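Local atomic coordinates of sensor protein CpxA (Vibrio parahaemolyticus, PDB entry 3V67), a protein that probably acts as a membrane-bound sensor kinase of a two-component system, phosphorylating histidine with ATP, and is represented here by its periplasmic PAS-fold sensor domain. Residues A[26-31]-A[109-114]; A[43-48]-A[68-73]; A[58-63]-A[117-122]. One frame throughout, in Å; residues are numbered along the deposited sequence.

Interaction 1: residues A[26-31]-A[109-114]; sequences AIQNKY and PIVLAD
The last turn of helix 14-30 packs here against the end of strand 102-112 in the sheet of the periplasmic domain. The two run nearly parallel, with their local axes 11° apart and 8.1 Å from each other at closest approach. Gln28 carries the polar half of the contact. Its chain is extended beyond CG and slides past Ile110 in the opposite direction, with Gln28 CG 3.5 Å from Ile110 CG1. This brings the amide to the strand backbone, where Val111 N donates to Gln28 OE1 at 2.8 Å. The N-H lies in the carbonyl plane of the amide and meets a lone pair, though the bond is bent to 143° at the hydrogen.

In this PAS fold the strand's other side is taken by strand 115-124, where Ile110 and Leu117 are joined by backbone hydrogen bonding. While Gln28 OE1 takes the Val111 N-H, one water lies 2.5 Å from Gln28 O and also meets Val111 O. A second lies between Tyr31 O and Ala113 N, and accepts from Ala113 N at 2.8 Å.

Beside this amide the contact is apolar. Ile27 has CG2 anti to its backbone N, and this methyl touches both Ile110 CD1 and Leu112 CD2, each at 4.1 Å. It crosses both side chains obliquely. Ile110 and Leu112 also rest on Phe60, and Leu112 on Leu37 and Ile40 of helix 37-46. Ile27 packs on Asp137 of the second subunit, whose backbone O is hydrogen-bonded to Tyr31 OH.

Interaction 2: residues A[43-48]-A[68-73]; sequences RVEGNR and LTTDKR
Glu45 points across at the loop 68-73, its chain extended beyond CG. It crosses Thr69 at about a right angle and meets Thr70 tip to tip. Thr69 OG1, anti to its own backbone N, donates to Glu45 OE1 at a very short 2.3 Å and uses the syn lone pair of that oxygen. A water donates to the same Glu45 OE1 at 2.9 Å and also to Leu68 O. The other oxygen, Glu45 OE2, receives a weak but straight bond from Thr70 N, 3.3 Å long with 175° at the hydrogen. Both oxygens have a partner, which should limit the rotation of the carboxylate.

The contact ties the C-terminal part of helix 37-46 of the PAS fold to the loop that leads from strand 67-68 into helix 75-87. Further along that loop, Lys72 bends at chi3 (-113°), and its ammonium comes over the base of Glu45. Lys72 NZ stays 4.4 Å from Glu45 OE1, beyond a salt bridge, and makes a weak hydrogen bond of 3.4 Å to Glu45 O. Its charge beside this C-terminal helix carbonyl is probably favourable, though Arg48 NE, 4.2 Å from Lys72 NZ, should oppose it. Arg48 crosses Lys72 at about a right angle, and Lys72 NZ is tight against Arg48 CD at 3.1 Å. The guanidinium of Arg48 is held elsewhere, by Arg55 O and Asp53 O. Arg73 bends at chi2 and reaches back, so that Arg73 NH2 donates to Arg48 O at 2.6 Å. The carbonyl oxygen lies near the guanidinium plane, while the donor stands 44° above the carbonyl plane.

Interaction 3: residues A[58-63]-A[117-122]; sequences VFFSDY and LLMYVG
Strands 57-61 and 115-124 are antiparallel neighbours in the central sheet. Phe59 with Tyr120 and Ser61 with Leu118 form hydrogen-bonded pairs, each closed by two backbone bonds.

On one face Met119 is the bump. Its CG fits the notch between Val58 CG1 and Phe60 CE1, 3.6 Å from each. Met119 and Phe60 lie side by side and point the same way, and Met119 SD makes an oblique Met-aromatic contact, 5.4 Å from the Phe60 ring centroid.

On the opposite face Tyr120 leans along the neighbouring strand with its ring edge against Phe59 O. Tyr120 OH meets Ser61 OG at 2.6 Å. The edge of the Phe59 ring comes up to Gly122 N, where no side chain intervenes. Leu118 pushes its CD1 methyl over one face of Tyr63 in a CH-pi contact, 3.9 Å from the ring centroid. A water joins Tyr63 OH (2.6 Å) to Leu117 O.

Helix 75-87 covers Phe59 and Tyr120, and helix 37-46 covers Phe60. Inside this largely apolar interior the Ser61 and Tyr120 hydroxyls hydrogen-bond to each other. That bond places the tip of the Tyr120 ring, while the packing of its edge at Phe59 O holds its turn.

In the fold
Interaction 3 is the core contact, a strand pairing with backbone bonds and close apolar packing. Interactions 1 and 2 are partly buried, further out. Interaction 1 sets a helix on the same sheet, whose strands 102-112 and 115-124 are neighbours, with one side-chain-to-backbone hydrogen bond and two waters beside an apolar patch. Interaction 2 rests on hydrogen bonds of charged side chains to hydroxyl and backbone groups, without a salt bridge, between helix 37-46 and a loop. Phe60 links all three: it packs on Ile110, Leu112 and Val44, and Phe60 O lies 2.8 Å from Leu68 N. Interactions 1 and 2 meet where Tyr31 packs on Arg43 and Val44, and both touch the second subunit.

Interaction 1: residues A[26-31]-A[109-114]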
loop_
_atom_site.group_PDB
_atom_site.type_symbol
_atom_site.label_atom_id
_atom_site.label_comp_id
_atom_site.label_asym_id
_atom_site.label_seq_id
_atom_site.Cartn_x
_atom_site.Cartn_y
_atom_site.Cartn_z
ATOM N N ALA A 26 20.714 -7.994 -9.362
ATOM C CA ALA A 26 20.797 -9.289 -10.035
ATOM C C ALA A 26 20.966 -9.143 -11.544
ATOM O O ALA A 26 21.802 -9.814 -12.147
ATOM C CB ALA A 26 19.571 -10.126 -9.720
ATOM N N ILE A 27 20.163 -8.272 -12.148
ATOM C CA ILE A 27 20.253 -8.001 -13.580
ATOM C C ILE A 27 21.609 -7.387 -13.915
ATOM O O ILE A 27 22.223 -7.718 -14.936
ATOM C CB ILE A 27 19.111 -7.071 -14.052
ATOM C CG1 ILE A 27 17.776 -7.822 -14.046
ATOM C CG2 ILE A 27 19.391 -6.523 -15.440
ATOM C CD1 ILE A 27 16.616 -7.022 -14.616
ATOM N N GLN A 28 22.076 -6.502 -13.039
ATOM C CA GLN A 28 23.389 -5.885 -13.183
ATOM C C GLN A 28 24.501 -6.925 -13.192
ATOM O O GLN A 28 25.416 -6.861 -14.009
ATOM C CB GLN A 28 23.633 -4.878 -12.058
ATOM C CG GLN A 28 23.366 -3.439 -12.440
ATOM C CD GLN A 28 23.629 -2.476 -11.305
ATOM O OE1 GLN A 28 23.590 -1.260 -11.487
ATOM N NE2 GLN A 28 23.909 -3.016 -10.124
ATOM N N ASN A 29 24.417 -7.884 -12.278
ATOM C CA ASN A 29 25.444 -8.913 -12.168
ATOM C C ASN A 29 25.378 -9.969 -13.266
ATOM O O ASN A 29 26.405 -10.507 -13.679
ATOM C CB ASN A 29 25.404 -9.577 -10.790
ATOM C CG ASN A 29 26.422 -8.990 -9.837
ATOM O OD1 ASN A 29 27.513 -8.590 -10.249
ATOM N ND2 ASN A 29 26.074 -8.930 -8.556
ATOM N N LYS A 30 24.171 -10.261 -13.738
ATOM C CA LYS A 30 23.989 -11.260 -14.783
ATOM C C LYS A 30 24.595 -10.812 -16.108
ATOM O O LYS A 30 25.244 -11.596 -16.804
ATOM C CB LYS A 30 22.508 -11.579 -14.978
ATOM C CG LYS A 30 22.243 -12.475 -16.173
ATOM C CD LYS A 30 20.821 -12.997 -16.187
ATOM C CE LYS A 30 20.614 -13.949 -17.353
ATOM N NZ LYS A 30 19.265 -14.573 -17.325
ATOM N N TYR A 31 24.388 -9.546 -16.449
ATOM C CA TYR A 31 24.829 -9.025 -17.736
ATOM C C TYR A 31 26.058 -8.134 -17.618
ATOM O O TYR A 31 26.278 -7.258 -18.455
ATOM C CB TYR A 31 23.690 -8.262 -18.411
ATOM C CG TYR A 31 22.469 -9.116 -18.646
ATOM C CD1 TYR A 31 21.414 -9.120 -17.742
ATOM C CD2 TYR A 31 22.378 -9.930 -19.764
ATOM C CE1 TYR A 31 20.298 -9.907 -17.953
ATOM C CE2 TYR A 31 21.268 -10.720 -19.984
ATOM C CZ TYR A 31 20.230 -10.706 -19.077
ATOM O OH TYR A 31 19.123 -11.493 -19.297
ATOM N N PRO A 109 18.413 3.452 -10.005
ATOM C CA PRO A 109 19.582 3.490 -10.890
ATOM C C PRO A 109 20.065 2.094 -11.265
ATOM O O PRO A 109 19.964 1.169 -10.463
ATOM C CB PRO A 109 20.637 4.212 -10.050
ATOM C CG PRO A 109 20.172 4.074 -8.634
ATOM C CD PRO A 109 18.682 4.080 -8.701
ATOM N N ILE A 110 20.571 1.948 -12.484
ATOM C CA ILE A 110 21.121 0.675 -12.926
ATOM C C ILE A 110 22.253 0.908 -13.917
ATOM O O ILE A 110 22.263 1.903 -14.634
ATOM C CB ILE A 110 20.031 -0.240 -13.539
ATOM C CG1 ILE A 110 20.509 -1.696 -13.591
ATOM C CG2 ILE A 110 19.606 0.260 -14.917
ATOM C CD1 ILE A 110 19.454 -2.678 -14.070
ATOM N N VAL A 111 23.226 0.006 -13.932
ATOM C CA VAL A 111 24.330 0.113 -14.873
ATOM C C VAL A 111 24.345 -1.093 -15.798
ATOM O O VAL A 111 24.567 -2.225 -15.360
ATOM C CB VAL A 111 25.690 0.225 -14.162
ATOM C CG1 VAL A 111 26.820 0.218 -15.181
ATOM C CG2 VAL A 111 25.743 1.481 -13.302
ATOM N N LEU A 112 24.105 -0.838 -17.080
ATOM C CA LEU A 112 24.100 -1.887 -18.086
ATOM C C LEU A 112 24.967 -1.464 -19.259
ATOM O O LEU A 112 24.811 -0.359 -19.776
ATOM C CB LEU A 112 22.670 -2.166 -18.557
ATOM C CG LEU A 112 21.673 -2.660 -17.501
ATOM C CD1 LEU A 112 20.309 -2.902 -18.131
ATOM C CD2 LEU A 112 22.180 -3.920 -16.811
ATOM N N ALA A 113 25.874 -2.348 -19.668
ATOM C CA ALA A 113 26.813 -2.070 -20.757
ATOM C C ALA A 113 27.626 -0.798 -20.510
ATOM O O ALA A 113 27.806 0.015 -21.417
ATOM C CB ALA A 113 26.080 -1.989 -22.094
ATOM N N ASP A 114 28.106 -0.636 -19.278
ATOM C CA ASP A 114 28.855 0.553 -18.869
ATOM C C ASP A 114 28.092 1.859 -19.103
ATOM O O ASP A 114 28.696 2.918 -19.263
ATOM C CB ASP A 114 30.226 0.604 -19.549
ATOM C CG ASP A 114 31.304 -0.091 -18.740
ATOM O OD1 ASP A 114 31.263 -0.005 -17.494
ATOM O OD2 ASP A 114 32.194 -0.722 -19.347
HETATM O O HOH W 1 25.903 -4.894 -15.522
HETATM O O HOH W 2 26.268 -4.756 -18.310
#

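Interaction 2: residues A[43-48]-A[68-73]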
loop_
_atom_site.group_PDB
_atom_site.type_symbol
_atom_site.label_atom_id
_atom_site.label_comp_id
_atom_site.label_asym_id
_atom_site.label_seq_id
_atom_site.Cartn_x
_atom_site.Cartn_y
_atom_site.Cartn_z
ATOM N N ARG A 43 17.563 -9.386 -24.398
ATOM C CA ARG A 43 17.587 -10.565 -23.531
ATOM C C ARG A 43 16.646 -10.443 -22.333
ATOM O O ARG A 43 15.856 -11.346 -22.064
ATOM C CB ARG A 43 19.006 -10.832 -23.023
ATOM C CG ARG A 43 19.847 -11.751 -23.893
ATOM C CD ARG A 43 21.205 -11.986 -23.249
ATOM N NE ARG A 43 22.055 -12.881 -24.027
ATOM C CZ ARG A 43 23.334 -13.119 -23.752
ATOM N NH1 ARG A 43 23.914 -12.521 -22.717
ATOM N NH2 ARG A 43 24.037 -13.948 -24.512
ATOM N N VAL A 44 16.752 -9.330 -21.615
ATOM C CA VAL A 44 15.941 -9.087 -20.426
ATOM C C VAL A 44 14.455 -9.141 -20.733
ATOM O O VAL A 44 13.689 -9.807 -20.039
ATOM C CB VAL A 44 16.280 -7.722 -19.773
ATOM C CG1 VAL A 44 15.144 -7.254 -18.877
ATOM C CG2 VAL A 44 17.579 -7.815 -18.990
ATOM N N GLU A 45 14.054 -8.452 -21.792
ATOM C CA GLU A 45 12.644 -8.400 -22.161
ATOM C C GLU A 45 12.190 -9.683 -22.856
ATOM O O GLU A 45 10.992 -9.915 -23.040
ATOM C CB GLU A 45 12.381 -7.179 -23.036
ATOM C CG GLU A 45 12.635 -5.880 -22.275
ATOM C CD GLU A 45 12.583 -4.662 -23.163
ATOM O OE1 GLU A 45 11.793 -3.743 -22.856
ATOM O OE2 GLU A 45 13.333 -4.621 -24.164
ATOM N N GLY A 46 13.154 -10.522 -23.222
ATOM C CA GLY A 46 12.862 -11.775 -23.891
ATOM C C GLY A 46 12.164 -12.793 -23.011
ATOM O O GLY A 46 11.510 -13.701 -23.517
ATOM N N ASN A 47 12.293 -12.650 -21.696
ATOM C CA ASN A 47 11.749 -13.651 -20.785
ATOM C C ASN A 47 10.234 -13.592 -20.576
ATOM O O ASN A 47 9.666 -14.458 -19.908
ATOM C CB ASN A 47 12.490 -13.641 -19.447
ATOM C CG ASN A 47 13.574 -14.703 -19.376
ATOM O OD1 ASN A 47 13.516 -15.710 -20.085
ATOM N ND2 ASN A 47 14.566 -14.487 -18.520
ATOM N N ARG A 48 9.582 -12.584 -21.150
ATOM C CA ARG A 48 8.123 -12.489 -21.080
ATOM C C ARG A 48 7.460 -13.311 -22.179
ATOM O O ARG A 48 7.839 -13.223 -23.347
ATOM C CB ARG A 48 7.664 -11.038 -21.168
ATOM C CG ARG A 48 7.939 -10.235 -19.917
ATOM C CD ARG A 48 7.324 -8.858 -20.024
ATOM N NE ARG A 48 5.868 -8.915 -20.075
ATOM C CZ ARG A 48 5.100 -9.049 -19.000
ATOM N NH1 ARG A 48 5.659 -9.149 -17.804
ATOM N NH2 ARG A 48 3.779 -9.086 -19.118
ATOM N N LEU A 68 13.436 3.176 -22.899
ATOM C CA LEU A 68 14.220 2.281 -23.743
ATOM C C LEU A 68 13.643 0.878 -23.726
ATOM O O LEU A 68 13.676 0.199 -22.705
ATOM C CB LEU A 68 15.667 2.226 -23.268
ATOM C CG LEU A 68 16.361 3.566 -23.067
ATOM C CD1 LEU A 68 17.797 3.358 -22.613
ATOM C CD2 LEU A 68 16.308 4.390 -24.343
ATOM N N THR A 69 13.123 0.443 -24.869
ATOM C CA THR A 69 12.540 -0.888 -24.991
ATOM C C THR A 69 12.446 -1.309 -26.448
ATOM O O THR A 69 12.360 -0.464 -27.335
ATOM C CB THR A 69 11.138 -0.946 -24.331
ATOM O OG1 THR A 69 10.674 -2.303 -24.280
ATOM C CG2 THR A 69 10.147 -0.089 -25.111
ATOM N N THR A 70 12.492 -2.615 -26.688
ATOM C CA THR A 70 12.110 -3.155 -27.980
ATOM C C THR A 70 10.599 -3.217 -27.916
ATOM O O THR A 70 10.063 -3.665 -26.907
ATOM C CB THR A 70 12.650 -4.588 -28.172
ATOM O OG1 THR A 70 11.686 -5.525 -27.676
ATOM C CG2 THR A 70 13.961 -4.773 -27.425
ATOM N N ASP A 71 9.893 -2.771 -28.949
ATOM C CA ASP A 71 8.435 -2.683 -28.829
ATOM C C ASP A 71 7.758 -3.991 -28.396
ATOM O O ASP A 71 7.977 -5.042 -28.995
ATOM C CB ASP A 71 7.801 -2.170 -30.118
ATOM C CG ASP A 71 6.337 -1.831 -29.943
ATOM O OD1 ASP A 71 6.018 -0.633 -29.806
ATOM O OD2 ASP A 71 5.507 -2.763 -29.928
ATOM N N LYS A 72 6.945 -3.913 -27.346
ATOM C CA LYS A 72 6.293 -5.100 -26.795
ATOM C C LYS A 72 4.780 -5.134 -27.049
ATOM O O LYS A 72 4.117 -4.094 -27.103
ATOM C CB LYS A 72 6.602 -5.248 -25.297
ATOM C CG LYS A 72 6.808 -6.693 -24.836
ATOM C CD LYS A 72 7.276 -6.765 -23.387
ATOM C CE LYS A 72 8.699 -7.301 -23.288
ATOM N NZ LYS A 72 9.233 -7.223 -21.896
ATOM N N ARG A 73 4.264 -6.353 -27.193
ATOM C CA ARG A 73 2.864 -6.672 -27.488
ATOM C C ARG A 73 1.802 -5.773 -26.838
ATOM O O ARG A 73 0.701 -5.623 -27.370
ATOM C CB ARG A 73 2.589 -8.132 -27.102
ATOM C CG ARG A 73 3.742 -9.102 -27.371
ATOM C CD ARG A 73 4.625 -9.295 -26.137
ATOM N NE ARG A 73 5.405 -10.526 -26.217
ATOM C CZ ARG A 73 6.249 -10.943 -25.278
ATOM N NH1 ARG A 73 6.435 -10.224 -24.176
ATOM N NH2 ARG A 73 6.912 -12.082 -25.438
HETATM O O HOH W 3 11.913 -1.341 -21.208
#

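Interaction 3: residues A[58-63]-A[117-122]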
loop_
_atom_site.group_PDB
_atom_site.type_symbol
_atom_site.label_atom_id
_atom_site.label_comp_id
_atom_site.label_asym_id
_atom_site.label_seq_id
_atom_site.Cartn_x
_atom_site.Cartn_y
_atom_site.Cartn_z
ATOM N N VAL A 58 9.867 -5.442 -16.516
ATOM C CA VAL A 58 10.930 -4.476 -16.273
ATOM C C VAL A 58 11.069 -3.481 -17.426
ATOM O O VAL A 58 11.206 -3.877 -18.582
ATOM C CB VAL A 58 12.276 -5.180 -16.013
ATOM C CG1 VAL A 58 13.399 -4.169 -15.951
ATOM C CG2 VAL A 58 12.208 -5.989 -14.723
ATOM N N PHE A 59 11.013 -2.190 -17.102
ATOM C CA PHE A 59 11.208 -1.129 -18.087
ATOM C C PHE A 59 12.521 -0.402 -17.820
ATOM O O PHE A 59 13.063 -0.460 -16.719
ATOM C CB PHE A 59 10.093 -0.089 -18.003
ATOM C CG PHE A 59 8.786 -0.513 -18.619
ATOM C CD1 PHE A 59 8.500 -0.224 -19.944
ATOM C CD2 PHE A 59 7.821 -1.151 -17.857
ATOM C CE1 PHE A 59 7.285 -0.583 -20.500
ATOM C CE2 PHE A 59 6.605 -1.514 -18.409
ATOM C CZ PHE A 59 6.339 -1.229 -19.731
ATOM N N PHE A 60 13.009 0.314 -18.826
ATOM C CA PHE A 60 14.223 1.098 -18.680
ATOM C C PHE A 60 14.051 2.481 -19.281
ATOM O O PHE A 60 13.228 2.681 -20.169
ATOM C CB PHE A 60 15.404 0.389 -19.345
ATOM C CG PHE A 60 15.770 -0.914 -18.695
ATOM C CD1 PHE A 60 16.518 -0.930 -17.531
ATOM C CD2 PHE A 60 15.366 -2.120 -19.246
ATOM C CE1 PHE A 60 16.854 -2.126 -16.923
ATOM C CE2 PHE A 60 15.702 -3.317 -18.647
ATOM C CZ PHE A 60 16.449 -3.319 -17.483
ATOM N N SER A 61 14.832 3.435 -18.788
ATOM C CA SER A 61 14.904 4.752 -19.397
ATOM C C SER A 61 16.294 5.319 -19.171
ATOM O O SER A 61 17.079 4.751 -18.412
ATOM C CB SER A 61 13.856 5.693 -18.802
ATOM O OG SER A 61 14.326 6.288 -17.601
ATOM N N ASP A 62 16.607 6.422 -19.839
ATOM C CA ASP A 62 17.866 7.106 -19.579
ATOM C C ASP A 62 17.632 8.257 -18.608
ATOM O O ASP A 62 16.569 8.347 -17.994
ATOM C CB ASP A 62 18.534 7.589 -20.878
ATOM C CG ASP A 62 17.615 8.437 -21.743
ATOM O OD1 ASP A 62 16.780 9.186 -21.195
ATOM O OD2 ASP A 62 17.736 8.354 -22.984
ATOM N N TYR A 63 18.622 9.133 -18.475
ATOM C CA TYR A 63 18.481 10.315 -17.637
ATOM C C TYR A 63 18.086 11.532 -18.463
ATOM O O TYR A 63 18.362 12.666 -18.075
ATOM C CB TYR A 63 19.779 10.600 -16.887
ATOM C CG TYR A 63 20.069 9.644 -15.755
ATOM C CD1 TYR A 63 19.638 9.915 -14.466
ATOM C CD2 TYR A 63 20.776 8.470 -15.976
ATOM C CE1 TYR A 63 19.904 9.043 -13.425
ATOM C CE2 TYR A 63 21.051 7.594 -14.943
ATOM C CZ TYR A 63 20.612 7.884 -13.672
ATOM O OH TYR A 63 20.884 7.011 -12.648
ATOM N N LEU A 117 21.712 4.018 -16.488
ATOM C CA LEU A 117 20.309 4.094 -16.869
ATOM C C LEU A 117 19.414 3.984 -15.643
ATOM O O LEU A 117 19.893 3.939 -14.508
ATOM C CB LEU A 117 19.970 2.962 -17.838
ATOM C CG LEU A 117 20.882 2.823 -19.056
ATOM C CD1 LEU A 117 20.513 1.583 -19.852
ATOM C CD2 LEU A 117 20.808 4.073 -19.925
ATOM N N LEU A 118 18.109 3.925 -15.883
ATOM C CA LEU A 118 17.138 3.798 -14.806
ATOM C C LEU A 118 16.183 2.645 -15.078
ATOM O O LEU A 118 15.724 2.452 -16.204
ATOM C CB LEU A 118 16.369 5.107 -14.631
ATOM C CG LEU A 118 17.246 6.311 -14.283
ATOM C CD1 LEU A 118 16.580 7.597 -14.724
ATOM C CD2 LEU A 118 17.540 6.340 -12.786
ATOM N N MET A 119 15.895 1.879 -14.033
ATOM C CA MET A 119 15.039 0.710 -14.122
ATOM C C MET A 119 13.707 0.980 -13.440
ATOM O O MET A 119 13.630 1.711 -12.444
ATOM C CB MET A 119 15.720 -0.500 -13.474
ATOM C CG MET A 119 15.069 -1.838 -13.805
ATOM S SD MET A 119 15.687 -3.199 -12.792
ATOM C CE MET A 119 14.646 -3.033 -11.349
ATOM N N TYR A 120 12.659 0.382 -13.989
ATOM C CA TYR A 120 11.311 0.542 -13.479
ATOM C C TYR A 120 10.642 -0.823 -13.505
ATOM O O TYR A 120 11.082 -1.721 -14.226
ATOM C CB TYR A 120 10.513 1.493 -14.368
ATOM C CG TYR A 120 11.159 2.832 -14.650
ATOM C CD1 TYR A 120 10.749 3.976 -13.975
ATOM C CD2 TYR A 120 12.153 2.961 -15.615
ATOM C CE1 TYR A 120 11.323 5.208 -14.239
ATOM C CE2 TYR A 120 12.738 4.189 -15.882
ATOM C CZ TYR A 120 12.319 5.307 -15.194
ATOM O OH TYR A 120 12.894 6.529 -15.457
ATOM N N VAL A 121 9.577 -0.979 -12.727
ATOM C CA VAL A 121 8.827 -2.230 -12.718
ATOM C C VAL A 121 7.330 -1.961 -12.817
ATOM O O VAL A 121 6.765 -1.229 -12.005
ATOM C CB VAL A 121 9.124 -3.073 -11.452
ATOM C CG1 VAL A 121 8.279 -4.330 -11.444
ATOM C CG2 VAL A 121 10.598 -3.430 -11.377
ATOM N N GLY A 122 6.697 -2.547 -13.826
ATOM C CA GLY A 122 5.262 -2.457 -13.993
ATOM C C GLY A 122 4.618 -3.764 -13.583
ATOM O O GLY A 122 5.180 -4.833 -13.795
HETATM O O HOH W 4 22.503 5.037 -13.188
#